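Glycerophosphodiester phosphodiesterase (Cytophaga hutchinsonii ATCC 33406, PDB 3CH0) belongs to the glycerophosphoryl diester phosphodiesterase family and is built as a single-chain TIM barrel, a ring of mainly parallel strands wrapped by helices. Local coordinates at residues A[40-45]-A[131-136]; A[61-66]-A[101-106]; A[171-176]-A[191-196]. All blocks are in the same frame, centred on the assembly; numbering follows the deposited sequence.

After strand 10-13 and helix 26-35 the chain enters strand 39-46 of the TIM barrel, which carries the first half of contact 1. After the short strand 52-54, which folds back on 39-46, a long, mostly irregular excursion follows; in it residues 61-66 and 101-106 meet in contact 2. Contact 1 closes when the chain returns as strand 132-137, so contact 2 lies wholly within its loop. Contact 3 follows in series, pairing 171-176 with 191-196 across one helix. Contacts 1 and 3 share the barrel sheet, because strands 132-137 and 171-175 are neighbours, and Gln174 NE2 probably bonds to Glu41 OE2. Contact 2 is peripheral, its centre about 20 Å from that of contact 1.

Contact 1. Residues A[40-45]-A[131-136]; sequences LEFDLV and IQYNGE. With EDO (1,2-ethanediol), chain O.
Leu40 to Leu44 and Gln132 to Glu136 pair as buried parallel strands of the TIM barrel. Five backbone hydrogen bonds alternate between the strands, from Leu40 N to Gln132 O (2.8 Å) through to Leu44 N to Glu136 O (2.8 Å). Glu41, Asp43, Asn134 and Glu136 share the polar face. Glu136 has CG anti to its backbone N (chi1 -173°) and runs side by side with Asp43. Its OE1 lies 3.2 Å from Asp43 OD1, an approach of two acceptors that is no bond. Partners elsewhere meet these acids: citric acid at Glu136 OE1, Lys138 at Glu136 OE2, Asn24 at Asp43 OD2. Glu41 is held by Gln174 and the backbone N of Arg15, and Asn134 ND2 by Gln12. Leu40, Phe42 and Tyr133 take the other face, against helix 117-127. Leu40 CG touches Ile131 CG1 at 3.9 Å, and the two side chains cross at about a right angle. Phe42 CE1 meets the edge of the Tyr133 ring, 3.9 Å from Tyr133 CD2. Gly135 has no side chain to keep that phenyl ring away, and its CA lies over the Phe42 face toward the rim, a CH-pi contact, 3.6 Å from Phe42 CE2.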
loop_
_atom_site.group_PDB
_atom_site.type_symbol
_atom_site.label_atom_id
_atom_site.label_comp_id
_atom_site.label_asym_id
_atom_site.label_seq_id
_atom_site.Cartn_x
_atom_site.Cartn_y
_atom_site.Cartn_z
ATOM N N LEU A 40 4.121 -5.661 5.220
ATOM C CA LEU A 40 4.536 -4.373 4.665
ATOM C C LEU A 40 3.451 -4.000 3.649
ATOM O O LEU A 40 3.194 -4.767 2.722
ATOM C CB LEU A 40 5.858 -4.500 3.956
ATOM C CG LEU A 40 7.033 -5.059 4.804
ATOM C CD1 LEU A 40 8.288 -5.200 3.920
ATOM C CD2 LEU A 40 7.294 -4.116 5.965
ATOM N N GLU A 41 2.872 -2.829 3.817
ATOM C CA GLU A 41 1.886 -2.275 2.922
ATOM C C GLU A 41 2.566 -1.173 2.062
ATOM O O GLU A 41 3.409 -0.395 2.542
ATOM C CB GLU A 41 0.685 -1.736 3.696
ATOM C CG GLU A 41 -0.505 -1.279 2.851
ATOM C CD GLU A 41 -0.323 0.033 2.131
ATOM O OE1 GLU A 41 0.524 0.901 2.486
ATOM O OE2 GLU A 41 -1.087 0.294 1.168
ATOM N N PHE A 42 2.261 -1.114 0.771
ATOM C CA PHE A 42 2.969 -0.190 -0.092
ATOM C C PHE A 42 2.232 -0.086 -1.415
ATOM O O PHE A 42 1.299 -0.806 -1.677
ATOM C CB PHE A 42 4.419 -0.648 -0.344
ATOM C CG PHE A 42 4.488 -2.077 -0.801
ATOM C CD1 PHE A 42 4.530 -3.113 0.114
ATOM C CD2 PHE A 42 4.503 -2.406 -2.172
ATOM C CE1 PHE A 42 4.521 -4.416 -0.276
ATOM C CE2 PHE A 42 4.473 -3.718 -2.589
ATOM C CZ PHE A 42 4.493 -4.724 -1.646
ATOM N N ASP A 43 2.688 0.846 -2.246
ATOM C CA ASP A 43 2.027 1.275 -3.480
ATOM C C ASP A 43 2.984 1.113 -4.631
ATOM O O ASP A 43 4.186 1.299 -4.467
ATOM C CB ASP A 43 1.720 2.733 -3.312
ATOM C CG ASP A 43 0.949 3.025 -2.058
ATOM O OD1 ASP A 43 -0.181 2.530 -1.976
ATOM O OD2 ASP A 43 1.389 3.807 -1.176
ATOM N N LEU A 44 2.448 0.730 -5.801
ATOM C CA LEU A 44 3.246 0.439 -6.974
ATOM C C LEU A 44 2.786 1.201 -8.192
ATOM O O LEU A 44 1.573 1.325 -8.475
ATOM C CB LEU A 44 3.225 -1.050 -7.305
ATOM C CG LEU A 44 3.585 -2.021 -6.170
ATOM C CD1 LEU A 44 3.318 -3.492 -6.501
ATOM C CD2 LEU A 44 5.056 -1.812 -5.794
ATOM N N VAL A 45 3.795 1.731 -8.885
ATOM C CA VAL A 45 3.641 2.434 -10.170
ATOM C C VAL A 45 4.733 1.932 -11.117
ATOM O O VAL A 45 5.541 1.080 -10.732
ATOM C CB VAL A 45 3.588 3.936 -10.029
ATOM C CG1 VAL A 45 2.561 4.371 -8.941
ATOM C CG2 VAL A 45 5.032 4.474 -9.732
ATOM N N ILE A 131 7.567 -12.593 6.488
ATOM C CA ILE A 131 6.933 -11.285 6.195
ATOM C C ILE A 131 5.903 -11.440 5.068
ATOM O O ILE A 131 6.093 -12.166 4.101
ATOM C CB ILE A 131 7.976 -10.189 5.837
ATOM C CG1 ILE A 131 7.358 -8.783 5.779
ATOM C CG2 ILE A 131 8.709 -10.534 4.508
ATOM C CD1 ILE A 131 6.843 -8.262 7.111
ATOM N N GLN A 132 4.811 -10.703 5.190
ATOM C CA GLN A 132 3.793 -10.624 4.169
ATOM C C GLN A 132 3.808 -9.228 3.521
ATOM O O GLN A 132 4.358 -8.261 4.080
ATOM C CB GLN A 132 2.417 -10.990 4.762
ATOM C CG GLN A 132 2.343 -12.444 5.138
ATOM C CD GLN A 132 1.134 -12.829 5.907
ATOM O OE1 GLN A 132 1.197 -12.979 7.135
ATOM N NE2 GLN A 132 0.020 -13.001 5.226
ATOM N N TYR A 133 3.198 -9.143 2.331
ATOM C CA TYR A 133 3.194 -7.969 1.507
ATOM C C TYR A 133 1.739 -7.651 1.124
ATOM O O TYR A 133 0.984 -8.554 0.784
ATOM C CB TYR A 133 3.956 -8.257 0.227
ATOM C CG TYR A 133 5.373 -8.676 0.391
ATOM C CD1 TYR A 133 5.718 -10.027 0.612
ATOM C CD2 TYR A 133 6.401 -7.758 0.315
ATOM C CE1 TYR A 133 7.041 -10.398 0.772
ATOM C CE2 TYR A 133 7.736 -8.124 0.401
ATOM C CZ TYR A 133 8.055 -9.454 0.686
ATOM O OH TYR A 133 9.416 -9.766 0.771
ATOM N N ASN A 134 1.416 -6.358 1.096
ATOM C CA ASN A 134 0.148 -5.892 0.583
ATOM C C ASN A 134 0.477 -4.746 -0.343
ATOM O O ASN A 134 0.766 -3.607 0.106
ATOM C CB ASN A 134 -0.734 -5.451 1.742
ATOM C CG ASN A 134 -2.141 -5.107 1.299
ATOM O OD1 ASN A 134 -2.472 -5.302 0.097
ATOM N ND2 ASN A 134 -2.922 -4.471 2.184
ATOM N N GLY A 135 0.492 -5.041 -1.649
ATOM C CA GLY A 135 0.909 -4.076 -2.648
ATOM C C GLY A 135 -0.222 -3.553 -3.474
ATOM O O GLY A 135 -0.972 -4.328 -4.028
ATOM N N GLU A 136 -0.272 -2.223 -3.578
ATOM C CA GLU A 136 -1.389 -1.527 -4.247
ATOM C C GLU A 136 -1.049 -1.181 -5.667
ATOM O O GLU A 136 -0.083 -0.486 -5.929
ATOM C CB GLU A 136 -1.819 -0.260 -3.472
ATOM C CG GLU A 136 -3.099 0.395 -4.071
ATOM C CD GLU A 136 -3.694 1.489 -3.265
ATOM O OE1 GLU A 136 -3.318 1.693 -2.098
ATOM O OE2 GLU A 136 -4.562 2.205 -3.878
HETATM C C1 EDO O . -3.034 -12.580 7.917
HETATM O O1 EDO O . -2.429 -12.785 6.627
HETATM C C2 EDO O . -2.006 -12.485 9.053
HETATM O O2 EDO O . -1.138 -13.638 9.052
#

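Contact 2. Residues A[61-66]-A[101-106]; sequences HHEITM and HPRFKS. With EDO (1,2-ethanediol), chain P; EDO (1,2-ethanediol), chain M.
Glu63 OE1 accepts from Arg103 NH2 at 2.8 Å, and Glu63 OE2 accepts from Arg103 NE at 2.8 Å. This is a side-on, two-bond salt bridge. Both bonds are nearly straight, at 171° and 176°, and each oxygen uses its syn lone pair. The two bonds hold the groups nearly coplanar and limit their rotation. A bend in the arginine chain (chi3 -80°) brings NE round to face the acid. Arg103 NH1 has a separate partner, a glycerol.

His101 packs against the glutamate. Glu63 CB sits over one face of the imidazole toward its rim, a CH-pi contact, and OE1 is 3.4 Å from His101 CE1. Phe104 CD2 covers the centre of the opposite face. Ile64 CG2 adds an apolar touch at His101 CD2, 3.9 Å away. The ring is also tied within its own loop, since Arg103 N donates to His101 ND1 at 3.1 Å.

Residues 101-104 form a type I beta turn, and 1,2-ethanediol binds the backbone N of Lys105 just beyond it. The contact thus joins two irregular loops, one following strand 52-54 and one preceding helix 117-127 in the chain, consistent with the insertion that this family adds to its TIM barrel.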
loop_
_atom_site.group_PDB
_atom_site.type_symbol
_atom_site.label_atom_id
_atom_site.label_comp_id
_atom_site.label_asym_id
_atom_site.label_seq_id
_atom_site.Cartn_x
_atom_site.Cartn_y
_atom_site.Cartn_z
ATOM N N HIS A 61 5.159 13.841 -5.453
ATOM C CA HIS A 61 4.184 14.586 -4.702
ATOM C C HIS A 61 4.832 15.721 -3.945
ATOM O O HIS A 61 5.906 15.552 -3.304
ATOM C CB HIS A 61 3.439 13.639 -3.722
ATOM C CG HIS A 61 2.127 14.166 -3.252
ATOM N ND1 HIS A 61 2.010 15.166 -2.313
ATOM C CD2 HIS A 61 0.859 13.776 -3.547
ATOM C CE1 HIS A 61 0.732 15.392 -2.074
ATOM N NE2 HIS A 61 0.009 14.587 -2.836
ATOM N N HIS A 62 4.146 16.857 -3.899
ATOM C CA HIS A 62 4.712 18.013 -3.167
ATOM C C HIS A 62 4.878 17.800 -1.642
ATOM O O HIS A 62 5.694 18.495 -0.993
ATOM C CB HIS A 62 3.855 19.271 -3.416
ATOM C CG HIS A 62 2.616 19.340 -2.601
ATOM N ND1 HIS A 62 1.457 18.673 -2.948
ATOM C CD2 HIS A 62 2.329 20.024 -1.473
ATOM C CE1 HIS A 62 0.522 18.920 -2.053
ATOM N NE2 HIS A 62 1.018 19.754 -1.159
ATOM N N GLU A 63 4.149 16.861 -1.016
ATOM C CA GLU A 63 4.259 16.750 0.394
ATOM C C GLU A 63 5.582 16.140 0.762
ATOM O O GLU A 63 6.043 16.342 1.901
ATOM C CB GLU A 63 3.108 15.940 0.999
ATOM C CG GLU A 63 1.830 16.736 0.973
ATOM C CD GLU A 63 0.682 16.006 1.669
ATOM O OE1 GLU A 63 0.495 14.801 1.390
ATOM O OE2 GLU A 63 -0.025 16.611 2.510
ATOM N N ILE A 64 6.175 15.395 -0.169
ATOM C CA ILE A 64 7.357 14.605 0.181
ATOM C C ILE A 64 8.626 14.969 -0.577
ATOM O O ILE A 64 9.740 14.506 -0.199
ATOM C CB ILE A 64 7.075 13.077 0.023
ATOM C CG1 ILE A 64 6.840 12.687 -1.450
ATOM C CG2 ILE A 64 5.892 12.655 0.919
ATOM C CD1 ILE A 64 6.724 11.145 -1.732
ATOM N N THR A 65 8.478 15.719 -1.675
ATOM C CA THR A 65 9.547 15.878 -2.655
ATOM C C THR A 65 10.074 17.329 -2.599
ATOM O O THR A 65 9.382 18.265 -2.909
ATOM C CB THR A 65 9.101 15.574 -4.112
ATOM O OG1 THR A 65 8.408 14.314 -4.177
ATOM C CG2 THR A 65 10.311 15.532 -5.018
HETATM N N MSE A 66 11.337 17.473 -2.196
HETATM C CA MSE A 66 11.932 18.816 -2.158
HETATM C C MSE A 66 12.013 19.510 -3.505
HETATM O O MSE A 66 11.629 20.661 -3.626
HETATM C CB MSE A 66 13.353 18.720 -1.557
HETATM C CG MSE A 66 13.990 20.074 -1.299
HETATM SE SE MSE A 66 13.188 20.733 0.289
HETATM C CE MSE A 66 14.234 19.504 1.358
ATOM N N HIS A 101 6.917 16.771 5.997
ATOM C CA HIS A 101 5.566 16.386 5.639
ATOM C C HIS A 101 4.591 17.104 6.562
ATOM O O HIS A 101 4.568 16.819 7.750
ATOM C CB HIS A 101 5.398 14.847 5.751
ATOM C CG HIS A 101 4.171 14.342 5.056
ATOM N ND1 HIS A 101 2.957 15.016 5.093
ATOM C CD2 HIS A 101 3.976 13.255 4.270
ATOM C CE1 HIS A 101 2.068 14.333 4.382
ATOM N NE2 HIS A 101 2.668 13.281 3.847
ATOM N N PRO A 102 3.762 18.003 5.989
ATOM C CA PRO A 102 2.861 18.822 6.807
ATOM C C PRO A 102 1.915 17.994 7.686
ATOM O O PRO A 102 1.479 18.455 8.750
ATOM C CB PRO A 102 2.055 19.620 5.772
ATOM C CG PRO A 102 2.755 19.506 4.473
ATOM C CD PRO A 102 3.606 18.250 4.544
ATOM N N ARG A 103 1.614 16.752 7.264
ATOM C CA ARG A 103 0.684 15.918 8.016
ATOM C C ARG A 103 1.314 14.862 8.909
ATOM O O ARG A 103 0.597 14.186 9.660
ATOM C CB ARG A 103 -0.336 15.296 7.051
ATOM C CG ARG A 103 -1.043 16.335 6.158
ATOM C CD ARG A 103 -2.180 15.731 5.395
ATOM N NE ARG A 103 -1.642 15.017 4.231
ATOM C CZ ARG A 103 -1.821 13.730 3.938
ATOM N NH1 ARG A 103 -2.599 12.962 4.672
ATOM N NH2 ARG A 103 -1.252 13.242 2.856
ATOM N N PHE A 104 2.661 14.738 8.867
ATOM C CA PHE A 104 3.417 13.798 9.683
ATOM C C PHE A 104 4.658 14.503 10.196
ATOM O O PHE A 104 5.779 14.212 9.813
ATOM C CB PHE A 104 3.759 12.515 8.891
ATOM C CG PHE A 104 2.528 11.830 8.394
ATOM C CD1 PHE A 104 1.819 10.993 9.266
ATOM C CD2 PHE A 104 1.987 12.120 7.137
ATOM C CE1 PHE A 104 0.649 10.419 8.880
ATOM C CE2 PHE A 104 0.778 11.562 6.786
ATOM C CZ PHE A 104 0.118 10.713 7.673
ATOM N N LYS A 105 4.417 15.444 11.101
ATOM C CA LYS A 105 5.460 16.352 11.509
ATOM C C LYS A 105 6.522 15.660 12.351
ATOM O O LYS A 105 7.651 16.141 12.406
ATOM C CB LYS A 105 4.842 17.586 12.216
ATOM C CG LYS A 105 4.191 18.564 11.253
ATOM C CD LYS A 105 5.085 18.919 10.060
ATOM N N SER A 106 6.220 14.536 12.966
ATOM C CA SER A 106 7.225 13.800 13.718
ATOM C C SER A 106 7.994 12.768 12.868
ATOM O O SER A 106 8.885 12.069 13.355
ATOM C CB SER A 106 6.594 13.154 14.965
ATOM O OG SER A 106 6.047 11.877 14.694
HETATM C C1 EDO P . 1.808 14.182 13.217
HETATM O O1 EDO P . 3.142 14.355 13.732
HETATM C C2 EDO P . 1.143 15.513 12.895
HETATM O O2 EDO P . 1.854 16.230 11.871
HETATM C C1 EDO M . 13.514 24.241 -2.438
HETATM O O1 EDO M . 13.189 23.094 -3.226
HETATM C C2 EDO M . 14.486 25.077 -3.265
HETATM O O2 EDO M . 13.904 25.495 -4.534
#

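Contact 3. Residues A[171-176]-A[191-196]; sequences FTLQSF and IKLSYL
Leu173 bonds to the neighbouring strand through both its N and its O. Its N donates to Lys192 O at 2.9 Å, and its O accepts from Ser194 N at 2.9 Å, with N-H...O angles of 168° and 166°. The ladder continues with Ser175 N to Ser194 O (3.1 Å) and Leu196 N to Ser175 O (3.1 Å). In the last bond the donor stands well above the carbonyl plane. CA-H...O contacts from Thr172, Leu193 and Gln174 fill in between these bonds.

Waters join the polar groups along the pair. One bridges Gln174 OE1 and Ser194 OG. Another donates to both Phe176 O and Leu196 O, just past the end of strand 171-175. A third accepts from Lys192 N and NZ, the lysine chain curling back through bends at chi3 and chi4.

Thr172, Gln174 and Ser194 lie on one face. Ser194 CB sits 3.7 Å from Thr172 CG2 and also touches Gln174 CB. Gln174 NE2 turns to Glu41 of strand 39-46, while its OE1 lies 3.6 Å from Leu196 CD1. On the other face Leu173 CB packs on Leu193 CD2 at 3.7 Å, with Ile191 CG2 close by. At the C-terminal end of the pair, Leu196 CB stands over the centre of the Phe176 ring as a CH-pi contact, only 9° off the ring normal. The two side chains cross at about a right angle. The Phe176 side chain also approaches the bound citric acid.

Strands 171-175 and 192-197 are the two arms of a beta-alpha-beta crossover of the TIM barrel. The connecting helix 178-187 covers Leu173, Ile191 and Leu193 with Met184, and Tyr195 with Leu181. Strand 132-137 flanks the first arm and strand 216-219 the second.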
loop_
_atom_site.group_PDB
_atom_site.type_symbol
_atom_site.label_atom_id
_atom_site.label_comp_id
_atom_site.label_asym_id
_atom_site.label_seq_id
_atom_site.Cartn_x
_atom_site.Cartn_y
_atom_site.Cartn_z
ATOM N N PHE A 171 1.774 -12.778 -0.536
ATOM C CA PHE A 171 1.486 -11.555 -1.241
ATOM C C PHE A 171 -0.009 -11.331 -1.371
ATOM O O PHE A 171 -0.764 -12.228 -1.762
ATOM C CB PHE A 171 2.080 -11.533 -2.653
ATOM C CG PHE A 171 2.352 -10.130 -3.113
ATOM C CD1 PHE A 171 1.328 -9.370 -3.687
ATOM C CD2 PHE A 171 3.586 -9.521 -2.909
ATOM C CE1 PHE A 171 1.568 -7.999 -4.019
ATOM C CE2 PHE A 171 3.789 -8.211 -3.276
ATOM C CZ PHE A 171 2.799 -7.480 -3.827
ATOM N N THR A 172 -0.465 -10.120 -1.035
ATOM C CA THR A 172 -1.814 -9.673 -1.388
ATOM C C THR A 172 -1.726 -8.484 -2.294
ATOM O O THR A 172 -0.927 -7.591 -2.034
ATOM C CB THR A 172 -2.618 -9.260 -0.117
ATOM O OG1 THR A 172 -2.623 -10.376 0.793
ATOM C CG2 THR A 172 -4.048 -8.828 -0.444
ATOM N N LEU A 173 -2.503 -8.493 -3.371
ATOM C CA LEU A 173 -2.536 -7.413 -4.349
ATOM C C LEU A 173 -3.818 -6.631 -4.049
ATOM O O LEU A 173 -4.910 -7.202 -4.060
ATOM C CB LEU A 173 -2.567 -7.955 -5.787
ATOM C CG LEU A 173 -2.347 -6.971 -6.915
ATOM C CD1 LEU A 173 -3.525 -5.975 -7.048
ATOM C CD2 LEU A 173 -0.937 -6.300 -6.852
ATOM N N GLN A 174 -3.665 -5.349 -3.745
ATOM C CA GLN A 174 -4.800 -4.513 -3.396
ATOM C C GLN A 174 -5.007 -3.463 -4.437
ATOM O O GLN A 174 -4.086 -3.031 -5.123
ATOM C CB GLN A 174 -4.668 -3.839 -2.035
ATOM C CG GLN A 174 -3.446 -2.964 -1.935
ATOM C CD GLN A 174 -3.198 -2.290 -0.580
ATOM O OE1 GLN A 174 -4.139 -2.025 0.184
ATOM N NE2 GLN A 174 -1.924 -1.872 -0.351
ATOM N N SER A 175 -6.267 -3.079 -4.662
ATOM C CA SER A 175 -6.526 -1.971 -5.563
ATOM C C SER A 175 -7.911 -1.400 -5.343
ATOM O O SER A 175 -8.832 -2.108 -4.949
ATOM C CB SER A 175 -6.383 -2.372 -7.047
ATOM O OG SER A 175 -6.323 -1.256 -7.904
ATOM N N PHE A 176 -8.037 -0.099 -5.639
ATOM C CA PHE A 176 -9.357 0.499 -5.789
ATOM C C PHE A 176 -9.963 0.187 -7.144
ATOM O O PHE A 176 -11.207 0.399 -7.347
ATOM C CB PHE A 176 -9.271 2.024 -5.709
ATOM C CG PHE A 176 -9.086 2.559 -4.338
ATOM C CD1 PHE A 176 -10.158 2.713 -3.479
ATOM C CD2 PHE A 176 -7.869 2.966 -3.903
ATOM C CE1 PHE A 176 -9.987 3.208 -2.210
ATOM C CE2 PHE A 176 -7.716 3.491 -2.628
ATOM C CZ PHE A 176 -8.780 3.563 -1.773
ATOM N N ILE A 191 -2.959 -15.425 -6.392
ATOM C CA ILE A 191 -2.535 -14.278 -5.592
ATOM C C ILE A 191 -3.745 -13.655 -4.916
ATOM O O ILE A 191 -4.714 -13.314 -5.566
ATOM C CB ILE A 191 -1.812 -13.249 -6.430
ATOM C CG1 ILE A 191 -0.537 -13.853 -7.031
ATOM C CG2 ILE A 191 -1.544 -11.943 -5.592
ATOM C CD1 ILE A 191 0.118 -12.938 -8.064
ATOM N N LYS A 192 -3.736 -13.638 -3.589
ATOM C CA LYS A 192 -4.829 -13.098 -2.784
ATOM C C LYS A 192 -5.097 -11.636 -3.183
ATOM O O LYS A 192 -4.136 -10.922 -3.425
ATOM C CB LYS A 192 -4.520 -13.119 -1.299
ATOM C CG LYS A 192 -4.542 -14.507 -0.668
ATOM C CD LYS A 192 -4.341 -14.467 0.865
ATOM C CE LYS A 192 -2.944 -13.954 1.286
ATOM N NZ LYS A 192 -1.818 -14.788 0.818
ATOM N N LEU A 193 -6.376 -11.227 -3.248
ATOM C CA LEU A 193 -6.722 -9.855 -3.576
ATOM C C LEU A 193 -7.403 -9.175 -2.413
ATOM O O LEU A 193 -8.222 -9.766 -1.694
ATOM C CB LEU A 193 -7.599 -9.832 -4.813
ATOM C CG LEU A 193 -7.032 -10.478 -6.063
ATOM C CD1 LEU A 193 -8.045 -10.355 -7.216
ATOM C CD2 LEU A 193 -5.687 -9.848 -6.463
ATOM N N SER A 194 -7.116 -7.873 -2.287
ATOM C CA SER A 194 -7.803 -7.007 -1.411
ATOM C C SER A 194 -8.505 -5.866 -2.162
ATOM O O SER A 194 -7.899 -5.143 -2.986
ATOM C CB SER A 194 -6.801 -6.392 -0.423
ATOM O OG SER A 194 -7.461 -5.378 0.381
ATOM N N TYR A 195 -9.806 -5.705 -1.860
ATOM C CA TYR A 195 -10.618 -4.720 -2.472
ATOM C C TYR A 195 -10.716 -3.464 -1.593
ATOM O O TYR A 195 -11.274 -3.467 -0.499
ATOM C CB TYR A 195 -12.024 -5.348 -2.610
ATOM C CG TYR A 195 -13.120 -4.521 -3.184
ATOM C CD1 TYR A 195 -12.879 -3.572 -4.176
ATOM C CD2 TYR A 195 -14.438 -4.829 -2.869
ATOM C CE1 TYR A 195 -13.934 -2.859 -4.764
ATOM C CE2 TYR A 195 -15.484 -4.152 -3.430
ATOM C CZ TYR A 195 -15.246 -3.191 -4.383
ATOM O OH TYR A 195 -16.267 -2.475 -5.015
ATOM N N LEU A 196 -10.070 -2.416 -2.088
ATOM C CA LEU A 196 -10.059 -1.124 -1.452
ATOM C C LEU A 196 -11.321 -0.363 -1.813
ATOM O O LEU A 196 -11.692 -0.260 -2.982
ATOM C CB LEU A 196 -8.847 -0.299 -1.861
ATOM C CG LEU A 196 -7.509 -0.788 -1.354
ATOM C CD1 LEU A 196 -6.302 -0.147 -2.068
ATOM C CD2 LEU A 196 -7.456 -0.497 0.156
HETATM O O HOH W 1 -1.417 -14.769 -2.084
HETATM O O HOH W 2 -5.832 -3.621 1.597
HETATM O O HOH W 3 -12.994 0.659 -5.217
#